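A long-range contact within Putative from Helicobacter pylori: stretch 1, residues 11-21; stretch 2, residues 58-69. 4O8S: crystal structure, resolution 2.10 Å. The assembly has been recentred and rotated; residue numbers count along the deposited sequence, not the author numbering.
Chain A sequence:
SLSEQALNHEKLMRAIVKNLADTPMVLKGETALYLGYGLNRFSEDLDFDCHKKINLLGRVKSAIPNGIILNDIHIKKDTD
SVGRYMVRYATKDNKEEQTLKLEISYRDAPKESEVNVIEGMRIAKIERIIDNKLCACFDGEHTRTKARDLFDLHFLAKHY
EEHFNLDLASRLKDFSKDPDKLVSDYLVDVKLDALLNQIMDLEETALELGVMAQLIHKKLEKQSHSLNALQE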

# COMPACT_ATOMS: atom_id res chain seq x y z
N LYS A 11 -0.61 14.07 -8.62
CA LYS A 11 0.52 14.78 -9.21
C LYS A 11 1.53 15.21 -8.15
O LYS A 11 2.75 15.11 -8.35
CB LYS A 11 0.01 16.01 -9.97
CG LYS A 11 1.09 16.91 -10.53
CD LYS A 11 0.43 18.18 -11.08
CE LYS A 11 1.39 19.06 -11.87
NZ LYS A 11 0.71 20.30 -12.38
N LEU A 12 1.04 15.68 -7.00
CA LEU A 12 1.94 16.05 -5.92
C LEU A 12 2.62 14.82 -5.35
O LEU A 12 3.82 14.84 -5.12
CB LEU A 12 1.19 16.80 -4.81
CG LEU A 12 1.94 17.06 -3.50
CD1 LEU A 12 3.16 17.95 -3.69
CD2 LEU A 12 0.97 17.67 -2.50
N MSE A 13 1.86 13.75 -5.13
CA MSE A 13 2.45 12.53 -4.60
C MSE A 13 3.58 12.00 -5.49
O MSE A 13 4.66 11.68 -5.00
CB MSE A 13 1.39 11.45 -4.39
CG MSE A 13 0.37 11.78 -3.31
SE MSE A 13 -0.64 10.12 -2.87
CE MSE A 13 -1.46 9.76 -4.60
N ARG A 14 3.33 11.94 -6.80
CA ARG A 14 4.34 11.45 -7.76
C ARG A 14 5.62 12.27 -7.76
O ARG A 14 6.72 11.71 -7.77
CB ARG A 14 3.78 11.42 -9.19
CG ARG A 14 2.77 10.31 -9.46
CD ARG A 14 2.52 10.15 -10.97
NE ARG A 14 1.72 8.96 -11.24
CZ ARG A 14 2.23 7.75 -11.42
NH1 ARG A 14 3.55 7.56 -11.35
NH2 ARG A 14 1.43 6.71 -11.65
N ALA A 15 5.48 13.59 -7.78
CA ALA A 15 6.64 14.48 -7.79
C ALA A 15 7.49 14.21 -6.55
O ALA A 15 8.73 14.13 -6.62
CB ALA A 15 6.20 15.92 -7.82
N ILE A 16 6.82 14.08 -5.41
CA ILE A 16 7.54 13.82 -4.18
C ILE A 16 8.32 12.52 -4.27
O ILE A 16 9.54 12.50 -4.05
CB ILE A 16 6.58 13.79 -2.96
CG1 ILE A 16 6.16 15.22 -2.61
CG2 ILE A 16 7.25 13.16 -1.76
CD1 ILE A 16 4.98 15.29 -1.64
N VAL A 17 7.64 11.43 -4.60
CA VAL A 17 8.32 10.12 -4.64
C VAL A 17 9.47 10.12 -5.67
O VAL A 17 10.56 9.61 -5.40
CB VAL A 17 7.33 8.97 -4.90
CG1 VAL A 17 8.05 7.62 -4.89
CG2 VAL A 17 6.20 8.98 -3.84
N LYS A 18 9.24 10.71 -6.84
CA LYS A 18 10.31 10.81 -7.84
C LYS A 18 11.50 11.62 -7.29
O LYS A 18 12.66 11.25 -7.50
CB LYS A 18 9.76 11.38 -9.14
CG LYS A 18 8.94 10.35 -9.96
CD LYS A 18 8.04 11.03 -11.00
CE LYS A 18 7.76 10.14 -12.22
NZ LYS A 18 7.08 8.83 -11.92
N ASN A 19 11.22 12.70 -6.56
CA ASN A 19 12.30 13.48 -5.96
C ASN A 19 13.17 12.64 -5.03
O ASN A 19 14.38 12.82 -4.98
CB ASN A 19 11.77 14.70 -5.20
CG ASN A 19 12.89 15.64 -4.75
OD1 ASN A 19 13.56 15.39 -3.74
ND2 ASN A 19 13.11 16.70 -5.52
N LEU A 20 12.56 11.68 -4.34
CA LEU A 20 13.29 10.88 -3.37
C LEU A 20 14.03 9.67 -3.96
O LEU A 20 14.60 8.87 -3.22
CB LEU A 20 12.35 10.41 -2.26
CG LEU A 20 11.62 11.53 -1.51
CD1 LEU A 20 10.49 10.98 -0.65
CD2 LEU A 20 12.62 12.31 -0.65
N ALA A 21 14.03 9.54 -5.29
CA ALA A 21 14.64 8.36 -5.92
C ALA A 21 16.16 8.23 -5.69
O ALA A 21 16.72 7.13 -5.78
CB ALA A 21 14.32 8.33 -7.41
N GLY A 58 13.28 19.62 2.92
CA GLY A 58 13.91 20.20 1.75
C GLY A 58 13.51 19.53 0.45
O GLY A 58 13.16 20.19 -0.53
N ARG A 59 13.55 18.20 0.44
CA ARG A 59 13.17 17.45 -0.75
C ARG A 59 11.71 17.73 -1.11
O ARG A 59 11.36 17.94 -2.27
CB ARG A 59 13.39 15.95 -0.55
CG ARG A 59 14.78 15.58 -0.03
CD ARG A 59 15.88 16.02 -0.98
NE ARG A 59 15.81 15.29 -2.24
CZ ARG A 59 16.77 14.50 -2.71
NH1 ARG A 59 17.91 14.34 -2.04
NH2 ARG A 59 16.59 13.87 -3.86
N VAL A 60 10.85 17.76 -0.09
CA VAL A 60 9.44 18.01 -0.35
C VAL A 60 9.22 19.38 -0.98
O VAL A 60 8.49 19.50 -1.98
CB VAL A 60 8.57 17.84 0.91
CG1 VAL A 60 7.16 18.36 0.65
CG2 VAL A 60 8.53 16.39 1.33
N LYS A 61 9.86 20.41 -0.43
CA LYS A 61 9.71 21.75 -1.00
C LYS A 61 10.30 21.82 -2.42
O LYS A 61 9.72 22.42 -3.31
CB LYS A 61 10.25 22.84 -0.07
CG LYS A 61 11.77 22.87 0.09
CD LYS A 61 12.45 23.85 -0.89
CE LYS A 61 13.95 23.97 -0.61
NZ LYS A 61 14.69 22.67 -0.70
N SER A 62 11.44 21.16 -2.63
CA SER A 62 12.06 21.19 -3.95
C SER A 62 11.34 20.26 -4.94
O SER A 62 11.62 20.28 -6.14
CB SER A 62 13.56 20.87 -3.86
OG SER A 62 13.79 19.47 -3.82
N ALA A 63 10.41 19.44 -4.44
CA ALA A 63 9.65 18.55 -5.31
C ALA A 63 8.37 19.19 -5.83
O ALA A 63 7.84 18.77 -6.87
CB ALA A 63 9.32 17.25 -4.59
N ILE A 64 7.84 20.18 -5.11
CA ILE A 64 6.58 20.82 -5.48
C ILE A 64 6.51 21.14 -6.97
O ILE A 64 7.35 21.89 -7.49
CB ILE A 64 6.32 22.12 -4.68
CG1 ILE A 64 6.43 21.86 -3.18
CG2 ILE A 64 4.94 22.67 -5.02
CD1 ILE A 64 5.48 20.78 -2.66
N PRO A 65 5.52 20.55 -7.67
CA PRO A 65 5.35 20.72 -9.12
C PRO A 65 4.49 21.93 -9.44
O PRO A 65 3.76 22.43 -8.57
CB PRO A 65 4.60 19.44 -9.52
CG PRO A 65 3.72 19.16 -8.30
CD PRO A 65 4.54 19.60 -7.10
N ASN A 66 4.57 22.40 -10.67
CA ASN A 66 3.80 23.56 -11.09
C ASN A 66 2.30 23.28 -11.00
O ASN A 66 1.85 22.19 -11.32
CB ASN A 66 4.20 23.98 -12.50
CG ASN A 66 3.65 25.33 -12.90
OD1 ASN A 66 2.91 25.45 -13.88
ND2 ASN A 66 4.00 26.37 -12.13
N GLY A 67 1.53 24.26 -10.53
CA GLY A 67 0.10 24.05 -10.36
C GLY A 67 -0.29 23.74 -8.93
O GLY A 67 -1.48 23.72 -8.60
N ILE A 68 0.71 23.48 -8.08
CA ILE A 68 0.47 23.21 -6.66
C ILE A 68 1.12 24.29 -5.82
O ILE A 68 2.27 24.68 -6.09
CB ILE A 68 1.06 21.83 -6.22
CG1 ILE A 68 0.53 20.69 -7.10
CG2 ILE A 68 0.76 21.58 -4.73
CD1 ILE A 68 -0.96 20.40 -6.89
N ILE A 69 0.41 24.79 -4.81
CA ILE A 69 1.00 25.74 -3.87
C ILE A 69 1.24 25.08 -2.53
O ILE A 69 0.30 24.57 -1.92
CB ILE A 69 0.10 26.97 -3.62
CG1 ILE A 69 -0.07 27.79 -4.90
CG2 ILE A 69 0.70 27.85 -2.52
CD1 ILE A 69 -1.27 27.37 -5.74

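The polar contacts between the two stretches cluster near Asn19 and at Lys11, toward opposite ends of the first stretch. At Asn19, Arg59 curls its side chain, with chi1 to chi3 all m, so that its guanidinium meets Asn19 through both its side chain and its main chain. Arg59 NE donates to Asn19 OD1 at 2.7 Å in a nearly linear hydrogen bond (174°), and Arg59 NH2 donates to the main-chain Asn19 O, also at 2.7 Å but more bent (134°); the position of NH2 is less certain than that of NE. Asn19 O lies near the guanidinium plane, at its edge, where the N-H groups point. With OD1 turned to the arginine, the amide nitrogen of Asn19 is left to face Ser62, and Asn19 ND2 makes a weak hydrogen bond to Ser62 OG at 3.3 Å.

At the start of the stretch, Lys11 extends in an all-t conformation and its NZ donates to Asn66 O at 2.4 Å, a very short distance. That carbonyl belongs to the type II turn from Pro65 to Ile68. Gly67, with a phi of 99°, occupies a turn position where a CB would be jammed against this same carbonyl oxygen and would lie 3.0 Å from Lys11 NZ.

Between these anchors the packing is apolar. The axes of helices 11-19 and 58-63 approach to 8.8 Å at an angle of 126°, and the small side chain of Ala63 permits a close backbone approach: its CA is 5.3 Å from Ile16 CA, and its CB lies 3.6 Å from Asn19 CB and 3.9 Å from Ile16 CA. Beyond the end of the second helix, Leu12 CD1 packs against Ile64 CD1 (3.8 Å) and Pro65 CD (4.0 Å), while Ala15 CB rests 4.1 Å from Pro65 CD. Just past Asn19, Leu20 CD2 covers the aliphatic base of the arginine, 3.7 Å from Arg59 CB.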